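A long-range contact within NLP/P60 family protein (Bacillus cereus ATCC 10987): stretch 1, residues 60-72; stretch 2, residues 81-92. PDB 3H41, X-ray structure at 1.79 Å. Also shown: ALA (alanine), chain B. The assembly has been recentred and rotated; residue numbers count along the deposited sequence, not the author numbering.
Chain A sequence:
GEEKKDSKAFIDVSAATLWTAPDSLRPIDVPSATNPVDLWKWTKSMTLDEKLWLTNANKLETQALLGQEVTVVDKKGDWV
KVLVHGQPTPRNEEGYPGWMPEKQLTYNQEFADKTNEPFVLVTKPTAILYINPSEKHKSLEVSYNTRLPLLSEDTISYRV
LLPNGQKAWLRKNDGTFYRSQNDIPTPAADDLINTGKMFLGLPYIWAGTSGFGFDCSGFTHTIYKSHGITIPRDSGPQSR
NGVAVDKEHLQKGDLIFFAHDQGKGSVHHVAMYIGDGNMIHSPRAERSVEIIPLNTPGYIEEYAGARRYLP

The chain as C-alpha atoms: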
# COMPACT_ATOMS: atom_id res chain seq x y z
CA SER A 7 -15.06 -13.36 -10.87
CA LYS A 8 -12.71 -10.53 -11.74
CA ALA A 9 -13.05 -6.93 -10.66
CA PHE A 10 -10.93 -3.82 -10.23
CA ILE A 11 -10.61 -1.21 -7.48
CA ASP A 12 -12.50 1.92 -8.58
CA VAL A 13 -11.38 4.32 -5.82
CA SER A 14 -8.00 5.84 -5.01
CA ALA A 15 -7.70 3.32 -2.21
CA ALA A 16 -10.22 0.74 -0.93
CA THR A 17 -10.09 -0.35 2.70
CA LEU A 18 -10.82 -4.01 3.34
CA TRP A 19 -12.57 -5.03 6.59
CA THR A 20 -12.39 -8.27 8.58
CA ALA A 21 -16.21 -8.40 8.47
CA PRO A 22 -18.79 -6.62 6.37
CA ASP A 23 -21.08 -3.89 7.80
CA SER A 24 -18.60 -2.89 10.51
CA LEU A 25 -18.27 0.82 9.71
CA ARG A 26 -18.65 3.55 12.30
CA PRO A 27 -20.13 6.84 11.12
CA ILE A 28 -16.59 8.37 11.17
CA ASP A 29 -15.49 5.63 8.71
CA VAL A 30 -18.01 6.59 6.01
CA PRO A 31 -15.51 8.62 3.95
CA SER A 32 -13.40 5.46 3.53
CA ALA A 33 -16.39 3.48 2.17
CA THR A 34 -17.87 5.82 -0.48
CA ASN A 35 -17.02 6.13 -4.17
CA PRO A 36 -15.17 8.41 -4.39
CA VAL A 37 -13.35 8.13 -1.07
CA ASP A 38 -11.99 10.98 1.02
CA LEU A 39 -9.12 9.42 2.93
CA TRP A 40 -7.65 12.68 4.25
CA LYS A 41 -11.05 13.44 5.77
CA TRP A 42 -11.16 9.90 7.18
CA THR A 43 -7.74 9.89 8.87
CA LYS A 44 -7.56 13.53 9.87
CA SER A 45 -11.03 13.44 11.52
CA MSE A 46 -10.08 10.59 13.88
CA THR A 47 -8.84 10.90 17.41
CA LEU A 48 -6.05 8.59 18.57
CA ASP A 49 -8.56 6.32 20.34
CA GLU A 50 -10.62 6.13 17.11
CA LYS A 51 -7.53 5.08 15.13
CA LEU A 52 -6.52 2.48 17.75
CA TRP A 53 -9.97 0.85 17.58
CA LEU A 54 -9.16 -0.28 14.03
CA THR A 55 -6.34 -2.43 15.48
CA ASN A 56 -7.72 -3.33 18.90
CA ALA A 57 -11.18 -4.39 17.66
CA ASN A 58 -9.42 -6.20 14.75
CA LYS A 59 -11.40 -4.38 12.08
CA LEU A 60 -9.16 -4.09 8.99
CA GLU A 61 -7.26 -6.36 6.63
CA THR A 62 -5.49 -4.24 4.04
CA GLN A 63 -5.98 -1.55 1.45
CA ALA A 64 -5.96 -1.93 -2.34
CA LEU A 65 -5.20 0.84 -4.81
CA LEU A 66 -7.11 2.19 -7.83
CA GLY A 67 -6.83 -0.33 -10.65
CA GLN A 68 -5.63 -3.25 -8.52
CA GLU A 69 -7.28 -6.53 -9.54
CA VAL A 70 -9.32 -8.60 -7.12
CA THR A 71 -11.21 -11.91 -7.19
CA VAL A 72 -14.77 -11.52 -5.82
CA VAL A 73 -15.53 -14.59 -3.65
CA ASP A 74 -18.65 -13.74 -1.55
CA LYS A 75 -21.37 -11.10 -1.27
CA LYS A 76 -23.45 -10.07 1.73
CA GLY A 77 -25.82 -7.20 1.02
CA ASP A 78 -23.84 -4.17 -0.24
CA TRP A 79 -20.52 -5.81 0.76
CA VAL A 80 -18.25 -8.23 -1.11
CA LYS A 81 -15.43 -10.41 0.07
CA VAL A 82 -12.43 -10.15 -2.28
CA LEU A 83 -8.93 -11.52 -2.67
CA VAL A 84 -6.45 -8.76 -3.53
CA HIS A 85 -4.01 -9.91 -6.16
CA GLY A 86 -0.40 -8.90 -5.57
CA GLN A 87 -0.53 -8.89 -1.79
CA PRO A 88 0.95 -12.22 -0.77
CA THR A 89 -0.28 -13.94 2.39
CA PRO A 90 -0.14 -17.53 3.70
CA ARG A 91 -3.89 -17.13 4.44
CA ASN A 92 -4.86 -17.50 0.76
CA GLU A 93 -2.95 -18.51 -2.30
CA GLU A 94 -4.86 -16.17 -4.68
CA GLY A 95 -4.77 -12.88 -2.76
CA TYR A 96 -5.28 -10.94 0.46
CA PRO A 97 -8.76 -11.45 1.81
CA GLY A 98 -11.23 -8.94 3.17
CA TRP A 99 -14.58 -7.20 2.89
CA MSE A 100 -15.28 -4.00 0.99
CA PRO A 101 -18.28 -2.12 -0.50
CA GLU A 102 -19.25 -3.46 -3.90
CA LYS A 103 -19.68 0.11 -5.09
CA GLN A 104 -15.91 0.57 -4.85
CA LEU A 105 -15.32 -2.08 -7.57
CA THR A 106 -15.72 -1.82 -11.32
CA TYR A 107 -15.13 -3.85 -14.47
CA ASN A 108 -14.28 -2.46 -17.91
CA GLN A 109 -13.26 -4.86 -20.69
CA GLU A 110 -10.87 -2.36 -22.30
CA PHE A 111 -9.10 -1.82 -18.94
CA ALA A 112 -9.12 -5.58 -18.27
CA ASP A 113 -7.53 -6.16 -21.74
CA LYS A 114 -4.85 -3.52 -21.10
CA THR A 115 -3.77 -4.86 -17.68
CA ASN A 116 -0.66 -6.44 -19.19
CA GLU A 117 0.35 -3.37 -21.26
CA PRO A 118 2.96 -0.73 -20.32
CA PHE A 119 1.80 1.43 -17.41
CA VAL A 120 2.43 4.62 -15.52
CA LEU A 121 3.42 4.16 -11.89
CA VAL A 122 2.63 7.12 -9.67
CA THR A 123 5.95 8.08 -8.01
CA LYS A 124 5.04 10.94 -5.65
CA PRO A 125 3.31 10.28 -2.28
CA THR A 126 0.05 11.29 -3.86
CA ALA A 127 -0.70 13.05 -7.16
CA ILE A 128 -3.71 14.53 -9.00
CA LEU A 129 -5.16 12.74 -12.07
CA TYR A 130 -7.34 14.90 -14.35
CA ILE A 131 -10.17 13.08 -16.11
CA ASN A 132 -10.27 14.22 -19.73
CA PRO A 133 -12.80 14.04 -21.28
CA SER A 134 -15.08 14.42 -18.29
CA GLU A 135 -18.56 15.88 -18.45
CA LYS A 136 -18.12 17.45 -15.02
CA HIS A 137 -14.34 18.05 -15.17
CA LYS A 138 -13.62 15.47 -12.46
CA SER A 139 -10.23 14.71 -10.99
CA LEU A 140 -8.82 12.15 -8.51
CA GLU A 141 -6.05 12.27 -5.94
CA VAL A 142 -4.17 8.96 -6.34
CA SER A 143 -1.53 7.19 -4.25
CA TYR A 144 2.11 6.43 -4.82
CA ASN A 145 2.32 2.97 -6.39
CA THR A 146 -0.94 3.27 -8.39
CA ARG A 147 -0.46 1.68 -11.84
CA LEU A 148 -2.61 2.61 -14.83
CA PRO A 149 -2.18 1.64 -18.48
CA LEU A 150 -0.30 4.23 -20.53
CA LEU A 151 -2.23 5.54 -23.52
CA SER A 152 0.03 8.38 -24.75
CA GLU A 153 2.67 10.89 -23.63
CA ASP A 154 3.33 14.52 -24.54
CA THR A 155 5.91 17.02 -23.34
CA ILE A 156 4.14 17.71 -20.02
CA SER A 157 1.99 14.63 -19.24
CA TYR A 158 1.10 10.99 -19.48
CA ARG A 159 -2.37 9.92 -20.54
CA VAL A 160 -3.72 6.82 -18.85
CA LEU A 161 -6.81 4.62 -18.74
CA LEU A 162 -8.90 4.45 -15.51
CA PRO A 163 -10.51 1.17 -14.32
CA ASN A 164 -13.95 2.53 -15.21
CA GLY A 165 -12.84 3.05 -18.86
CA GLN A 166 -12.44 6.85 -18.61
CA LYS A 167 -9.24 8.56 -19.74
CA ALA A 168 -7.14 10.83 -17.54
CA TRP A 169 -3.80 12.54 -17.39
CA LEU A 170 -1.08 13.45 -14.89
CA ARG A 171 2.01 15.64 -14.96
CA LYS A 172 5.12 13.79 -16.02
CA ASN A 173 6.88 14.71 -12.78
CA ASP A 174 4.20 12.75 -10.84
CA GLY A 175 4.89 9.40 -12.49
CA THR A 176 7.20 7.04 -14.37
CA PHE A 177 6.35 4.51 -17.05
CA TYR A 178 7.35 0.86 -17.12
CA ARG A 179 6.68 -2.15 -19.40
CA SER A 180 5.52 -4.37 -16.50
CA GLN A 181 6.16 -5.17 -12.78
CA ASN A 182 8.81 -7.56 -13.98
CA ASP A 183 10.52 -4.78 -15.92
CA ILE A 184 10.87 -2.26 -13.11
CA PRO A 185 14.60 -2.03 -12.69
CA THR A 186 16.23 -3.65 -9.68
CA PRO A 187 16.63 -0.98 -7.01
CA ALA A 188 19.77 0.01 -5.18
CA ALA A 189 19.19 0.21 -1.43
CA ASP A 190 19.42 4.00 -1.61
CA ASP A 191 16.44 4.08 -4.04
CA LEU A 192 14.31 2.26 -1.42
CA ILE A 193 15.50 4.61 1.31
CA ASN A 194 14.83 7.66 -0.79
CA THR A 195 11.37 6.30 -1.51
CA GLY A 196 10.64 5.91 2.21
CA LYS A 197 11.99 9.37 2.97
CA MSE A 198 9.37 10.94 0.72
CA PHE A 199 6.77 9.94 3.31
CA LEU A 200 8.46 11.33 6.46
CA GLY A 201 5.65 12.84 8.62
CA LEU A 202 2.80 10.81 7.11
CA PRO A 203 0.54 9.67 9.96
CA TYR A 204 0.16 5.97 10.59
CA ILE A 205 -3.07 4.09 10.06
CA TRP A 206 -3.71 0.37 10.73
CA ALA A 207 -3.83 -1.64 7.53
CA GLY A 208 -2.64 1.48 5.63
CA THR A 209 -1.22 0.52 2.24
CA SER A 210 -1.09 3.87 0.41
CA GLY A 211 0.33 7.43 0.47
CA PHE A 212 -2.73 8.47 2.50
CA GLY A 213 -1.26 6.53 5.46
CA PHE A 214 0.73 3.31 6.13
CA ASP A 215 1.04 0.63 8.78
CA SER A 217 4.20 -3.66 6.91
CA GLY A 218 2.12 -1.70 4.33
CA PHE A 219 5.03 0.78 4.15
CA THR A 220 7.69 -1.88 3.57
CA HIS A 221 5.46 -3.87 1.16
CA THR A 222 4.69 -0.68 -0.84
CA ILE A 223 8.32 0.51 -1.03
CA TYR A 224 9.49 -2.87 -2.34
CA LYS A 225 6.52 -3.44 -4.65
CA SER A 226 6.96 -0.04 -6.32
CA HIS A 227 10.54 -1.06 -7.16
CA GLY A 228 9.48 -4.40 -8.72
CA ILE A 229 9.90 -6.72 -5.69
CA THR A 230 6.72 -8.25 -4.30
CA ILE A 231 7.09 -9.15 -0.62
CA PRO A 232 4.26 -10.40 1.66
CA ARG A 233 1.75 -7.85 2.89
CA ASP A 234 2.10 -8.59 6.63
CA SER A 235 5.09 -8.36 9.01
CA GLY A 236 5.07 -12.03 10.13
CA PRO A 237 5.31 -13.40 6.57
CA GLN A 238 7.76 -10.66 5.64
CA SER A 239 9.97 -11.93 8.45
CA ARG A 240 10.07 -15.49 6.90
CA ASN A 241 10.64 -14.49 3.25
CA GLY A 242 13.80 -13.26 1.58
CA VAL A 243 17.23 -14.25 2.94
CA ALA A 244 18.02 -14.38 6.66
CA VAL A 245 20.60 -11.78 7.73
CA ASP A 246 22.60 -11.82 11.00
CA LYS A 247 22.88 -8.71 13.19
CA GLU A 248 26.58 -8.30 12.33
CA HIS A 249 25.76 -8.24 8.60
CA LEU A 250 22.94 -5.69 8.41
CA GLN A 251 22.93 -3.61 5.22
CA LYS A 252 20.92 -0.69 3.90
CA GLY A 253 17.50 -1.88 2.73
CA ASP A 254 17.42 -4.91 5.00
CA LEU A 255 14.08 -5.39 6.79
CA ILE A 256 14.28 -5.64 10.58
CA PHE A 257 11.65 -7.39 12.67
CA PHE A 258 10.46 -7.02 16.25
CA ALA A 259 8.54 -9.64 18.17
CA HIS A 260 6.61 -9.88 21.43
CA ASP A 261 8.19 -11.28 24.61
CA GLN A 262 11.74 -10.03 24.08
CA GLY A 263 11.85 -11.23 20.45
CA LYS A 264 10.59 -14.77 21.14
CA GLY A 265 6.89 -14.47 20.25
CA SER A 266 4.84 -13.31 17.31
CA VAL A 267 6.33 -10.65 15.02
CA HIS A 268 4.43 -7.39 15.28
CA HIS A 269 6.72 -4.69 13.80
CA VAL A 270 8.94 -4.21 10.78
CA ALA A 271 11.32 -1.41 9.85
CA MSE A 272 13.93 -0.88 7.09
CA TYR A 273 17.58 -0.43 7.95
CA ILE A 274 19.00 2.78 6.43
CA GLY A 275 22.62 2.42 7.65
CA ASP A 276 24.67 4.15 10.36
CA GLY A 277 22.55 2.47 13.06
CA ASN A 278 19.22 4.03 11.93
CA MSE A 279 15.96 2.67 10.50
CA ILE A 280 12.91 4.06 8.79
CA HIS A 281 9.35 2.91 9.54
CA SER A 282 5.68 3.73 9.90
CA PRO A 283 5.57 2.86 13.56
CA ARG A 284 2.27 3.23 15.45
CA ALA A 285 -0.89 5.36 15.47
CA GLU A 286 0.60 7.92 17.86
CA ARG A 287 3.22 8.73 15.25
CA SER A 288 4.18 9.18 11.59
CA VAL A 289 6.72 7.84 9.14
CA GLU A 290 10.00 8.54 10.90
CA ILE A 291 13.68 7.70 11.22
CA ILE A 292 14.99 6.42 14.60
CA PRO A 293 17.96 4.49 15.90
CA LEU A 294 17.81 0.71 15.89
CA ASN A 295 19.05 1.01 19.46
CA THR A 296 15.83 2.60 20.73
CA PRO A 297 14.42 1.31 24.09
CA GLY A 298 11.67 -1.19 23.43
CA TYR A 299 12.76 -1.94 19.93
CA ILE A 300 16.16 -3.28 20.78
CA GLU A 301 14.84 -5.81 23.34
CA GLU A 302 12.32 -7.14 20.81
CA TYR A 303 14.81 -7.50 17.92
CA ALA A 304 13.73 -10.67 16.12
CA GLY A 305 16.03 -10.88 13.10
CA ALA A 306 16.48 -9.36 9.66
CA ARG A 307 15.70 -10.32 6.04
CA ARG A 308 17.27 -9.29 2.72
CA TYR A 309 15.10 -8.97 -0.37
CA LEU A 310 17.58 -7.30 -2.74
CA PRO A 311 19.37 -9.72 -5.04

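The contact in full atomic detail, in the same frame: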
# COMPACT_ATOMS: atom_id res chain seq x y z
N LEU A 60 -9.70 -4.25 10.35
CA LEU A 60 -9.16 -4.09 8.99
C LEU A 60 -8.18 -5.18 8.56
O LEU A 60 -7.48 -5.79 9.37
CB LEU A 60 -8.44 -2.75 8.86
CG LEU A 60 -9.23 -1.48 9.20
CD1 LEU A 60 -8.40 -0.18 8.93
CD2 LEU A 60 -10.61 -1.43 8.50
N GLU A 61 -8.12 -5.36 7.25
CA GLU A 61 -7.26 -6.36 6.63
C GLU A 61 -6.13 -5.72 5.86
O GLU A 61 -4.97 -6.03 6.10
CB GLU A 61 -8.10 -7.21 5.68
CG GLU A 61 -9.11 -8.09 6.37
CD GLU A 61 -8.49 -9.31 7.04
OE1 GLU A 61 -7.26 -9.35 7.29
OE2 GLU A 61 -9.27 -10.26 7.31
N THR A 62 -6.47 -4.86 4.90
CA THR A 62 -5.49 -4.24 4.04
C THR A 62 -6.14 -3.10 3.27
O THR A 62 -7.30 -2.79 3.49
CB THR A 62 -4.86 -5.26 3.05
OG1 THR A 62 -3.72 -4.66 2.39
CG2 THR A 62 -5.91 -5.76 2.04
N GLN A 63 -5.39 -2.47 2.40
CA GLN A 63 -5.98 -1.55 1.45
C GLN A 63 -5.48 -1.90 0.07
O GLN A 63 -4.36 -2.41 -0.06
CB GLN A 63 -5.61 -0.11 1.78
CG GLN A 63 -6.27 0.47 3.07
CD GLN A 63 -5.82 1.90 3.31
OE1 GLN A 63 -4.64 2.24 3.10
NE2 GLN A 63 -6.76 2.76 3.72
N ALA A 64 -6.31 -1.65 -0.95
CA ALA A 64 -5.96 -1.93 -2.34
C ALA A 64 -6.12 -0.66 -3.14
O ALA A 64 -7.08 0.10 -2.91
CB ALA A 64 -6.85 -3.04 -2.91
N LEU A 65 -5.18 -0.41 -4.05
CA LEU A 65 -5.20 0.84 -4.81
C LEU A 65 -6.04 0.80 -6.10
O LEU A 65 -6.22 -0.25 -6.71
CB LEU A 65 -3.78 1.26 -5.19
CG LEU A 65 -2.74 1.41 -4.06
CD1 LEU A 65 -1.37 1.90 -4.60
CD2 LEU A 65 -3.28 2.31 -2.95
N LEU A 66 -6.48 1.99 -6.54
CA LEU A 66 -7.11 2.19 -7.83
C LEU A 66 -6.47 1.31 -8.89
O LEU A 66 -5.23 1.29 -9.05
CB LEU A 66 -7.00 3.65 -8.25
CG LEU A 66 -7.67 3.99 -9.58
CD1 LEU A 66 -9.16 4.07 -9.38
CD2 LEU A 66 -7.06 5.32 -10.14
N GLY A 67 -7.30 0.56 -9.60
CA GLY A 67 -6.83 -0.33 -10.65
C GLY A 67 -6.32 -1.70 -10.27
O GLY A 67 -6.11 -2.55 -11.15
N GLN A 68 -6.09 -1.95 -8.97
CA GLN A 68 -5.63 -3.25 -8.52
C GLN A 68 -6.74 -4.28 -8.78
O GLN A 68 -7.94 -3.95 -8.65
CB GLN A 68 -5.24 -3.20 -7.03
CG GLN A 68 -4.38 -4.35 -6.55
CD GLN A 68 -3.51 -4.01 -5.31
OE1 GLN A 68 -3.63 -2.91 -4.69
NE2 GLN A 68 -2.63 -4.94 -4.96
N GLU A 69 -6.33 -5.48 -9.20
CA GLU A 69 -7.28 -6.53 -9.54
C GLU A 69 -7.62 -7.34 -8.29
O GLU A 69 -6.76 -7.60 -7.45
CB GLU A 69 -6.70 -7.47 -10.58
CG GLU A 69 -7.73 -8.45 -11.16
CD GLU A 69 -7.16 -9.28 -12.32
OE1 GLU A 69 -6.43 -8.72 -13.17
OE2 GLU A 69 -7.44 -10.49 -12.38
N VAL A 70 -8.88 -7.76 -8.20
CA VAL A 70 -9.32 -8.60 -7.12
C VAL A 70 -10.16 -9.76 -7.70
O VAL A 70 -10.72 -9.63 -8.80
CB VAL A 70 -10.19 -7.81 -6.06
CG1 VAL A 70 -9.44 -6.54 -5.55
CG2 VAL A 70 -11.59 -7.48 -6.59
N THR A 71 -10.25 -10.84 -6.93
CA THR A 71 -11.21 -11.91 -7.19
C THR A 71 -12.37 -11.77 -6.19
O THR A 71 -12.13 -11.79 -4.98
CB THR A 71 -10.57 -13.31 -7.05
OG1 THR A 71 -9.43 -13.41 -7.92
CG2 THR A 71 -11.65 -14.48 -7.31
N VAL A 72 -13.59 -11.62 -6.68
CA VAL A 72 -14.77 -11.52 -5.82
C VAL A 72 -15.20 -12.94 -5.45
O VAL A 72 -15.47 -13.77 -6.35
CB VAL A 72 -15.93 -10.70 -6.45
CG1 VAL A 72 -17.07 -10.53 -5.46
CG2 VAL A 72 -15.44 -9.35 -6.96
N LYS A 81 -16.68 -9.90 -0.40
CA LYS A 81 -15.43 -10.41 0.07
C LYS A 81 -14.60 -10.62 -1.18
O LYS A 81 -15.13 -11.12 -2.18
CB LYS A 81 -15.61 -11.70 0.87
CG LYS A 81 -14.33 -12.11 1.59
CD LYS A 81 -14.46 -13.42 2.33
CE LYS A 81 -13.12 -13.77 2.95
NZ LYS A 81 -13.17 -15.08 3.62
N VAL A 82 -13.34 -10.16 -1.13
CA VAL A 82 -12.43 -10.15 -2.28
C VAL A 82 -11.07 -10.68 -1.87
O VAL A 82 -10.74 -10.70 -0.68
CB VAL A 82 -12.32 -8.74 -2.96
CG1 VAL A 82 -13.69 -8.18 -3.27
CG2 VAL A 82 -11.56 -7.72 -2.10
N LEU A 83 -10.33 -11.20 -2.84
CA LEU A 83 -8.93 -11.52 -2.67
C LEU A 83 -8.11 -10.54 -3.52
O LEU A 83 -8.25 -10.49 -4.75
CB LEU A 83 -8.63 -12.97 -3.09
CG LEU A 83 -9.55 -14.02 -2.47
CD1 LEU A 83 -9.20 -15.43 -3.02
CD2 LEU A 83 -9.48 -13.96 -0.94
N VAL A 84 -7.24 -9.77 -2.86
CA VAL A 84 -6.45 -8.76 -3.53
C VAL A 84 -5.21 -9.37 -4.15
O VAL A 84 -4.32 -9.89 -3.46
CB VAL A 84 -6.03 -7.60 -2.57
CG1 VAL A 84 -5.19 -6.53 -3.34
CG2 VAL A 84 -7.29 -6.96 -1.86
N HIS A 85 -5.14 -9.32 -5.46
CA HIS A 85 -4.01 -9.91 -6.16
C HIS A 85 -2.80 -9.00 -5.88
O HIS A 85 -2.92 -7.76 -5.82
CB HIS A 85 -4.24 -9.93 -7.67
CG HIS A 85 -5.41 -10.77 -8.12
ND1 HIS A 85 -5.60 -11.13 -9.44
CD2 HIS A 85 -6.43 -11.32 -7.43
CE1 HIS A 85 -6.69 -11.87 -9.54
NE2 HIS A 85 -7.23 -11.99 -8.34
N GLY A 86 -1.65 -9.63 -5.70
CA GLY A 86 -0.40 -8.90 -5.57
C GLY A 86 -0.04 -8.54 -4.15
O GLY A 86 0.94 -7.84 -3.92
N GLN A 87 -0.82 -9.05 -3.19
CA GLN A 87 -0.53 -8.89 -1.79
C GLN A 87 -0.40 -10.27 -1.17
O GLN A 87 -1.37 -10.84 -0.68
CB GLN A 87 -1.61 -8.04 -1.12
CG GLN A 87 -1.59 -6.59 -1.60
CD GLN A 87 -2.45 -5.67 -0.74
OE1 GLN A 87 -3.02 -6.10 0.27
NE2 GLN A 87 -2.57 -4.40 -1.15
N PRO A 88 0.82 -10.82 -1.22
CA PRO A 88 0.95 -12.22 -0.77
C PRO A 88 0.66 -12.45 0.72
O PRO A 88 0.98 -11.59 1.56
CB PRO A 88 2.40 -12.56 -1.09
CG PRO A 88 2.78 -11.59 -2.18
CD PRO A 88 2.07 -10.33 -1.80
N THR A 89 0.00 -13.56 1.02
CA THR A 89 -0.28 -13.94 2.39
C THR A 89 -0.40 -15.47 2.45
O THR A 89 -0.94 -16.08 1.53
CB THR A 89 -1.57 -13.31 2.92
OG1 THR A 89 -1.95 -13.93 4.15
CG2 THR A 89 -2.72 -13.36 1.88
N PRO A 90 0.10 -16.08 3.53
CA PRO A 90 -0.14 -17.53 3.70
C PRO A 90 -1.61 -17.88 3.91
O PRO A 90 -1.95 -19.06 3.85
CB PRO A 90 0.66 -17.89 4.97
CG PRO A 90 0.84 -16.61 5.70
CD PRO A 90 0.91 -15.53 4.62
N ARG A 91 -2.46 -16.89 4.20
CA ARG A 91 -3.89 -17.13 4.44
C ARG A 91 -4.66 -17.58 3.19
O ARG A 91 -5.72 -18.23 3.29
CB ARG A 91 -4.54 -15.86 5.04
CG ARG A 91 -3.85 -15.42 6.35
CD ARG A 91 -4.28 -13.99 6.75
NE ARG A 91 -5.73 -13.93 6.95
CZ ARG A 91 -6.43 -12.80 7.05
NH1 ARG A 91 -5.84 -11.61 6.98
NH2 ARG A 91 -7.74 -12.87 7.25
N ASN A 92 -4.16 -17.24 2.01
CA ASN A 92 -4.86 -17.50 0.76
C ASN A 92 -3.91 -17.40 -0.41
O ASN A 92 -3.21 -16.40 -0.59
CB ASN A 92 -6.02 -16.54 0.54
CG ASN A 92 -6.95 -16.99 -0.60
OD1 ASN A 92 -6.63 -16.85 -1.76
ND2 ASN A 92 -8.10 -17.52 -0.25
N ALA B . -2.96 -6.93 7.67
CA ALA B . -2.52 -5.75 8.54
C ALA B . -1.50 -6.20 9.58
O ALA B . -1.51 -7.37 10.00
CB ALA B . -3.71 -5.13 9.25
O HOH W 1 -0.08 -4.05 -3.16

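The apolar centre is a row of valines on one face of an antiparallel strand pair, 69-72 against 81-84. Val-70 CB lies 3.9 Å from Val-82 CB, and Val-70 CG1 lies 4.3 Å from Val-84 CG2. Val-72 CG2 reaches Val-82 CG1 at 4.2 Å. Their compact beta-branched side chains fill this face without polar groups to satisfy. Ala-64 extends the patch, its CB 3.9 Å from Val-84 CG1.

The backbone fixes the register. Thr-71 N donates to Leu-83 O (3.0 Å), and Leu-83 N donates to Thr-71 O (2.9 Å). His-85 N continues the ladder to Glu-69 O (3.1 Å).

On the face of Thr-71 and Leu-83, His-85 NE2 donates to Thr-71 OG1 at 2.7 Å. The CA-to-CB bond of His-85 points sideways, but its ring comes nearer, with Thr-71 OG1 at the ring edge.

Two glutamines bridge the stretches. Gln-68 NE2 donates to His-85 O (3.0 Å), while Gln-68 OE1 accepts from Leu-65 N (3.0 Å). The buried Gln-87 uses both ends of its amide: OE1 accepts from Thr-62 OG1 (2.7 Å), and NE2 donates to Gln-63 O (2.9 Å). One water accepts from both NE2 atoms.

At the exposed Arg-91, a two-pronged salt bridge closes the contact. Arg-91 NH1 meets Glu-61 OE1 at 2.7 Å, and Arg-91 NH2 meets Glu-61 OE2 at 3.0 Å.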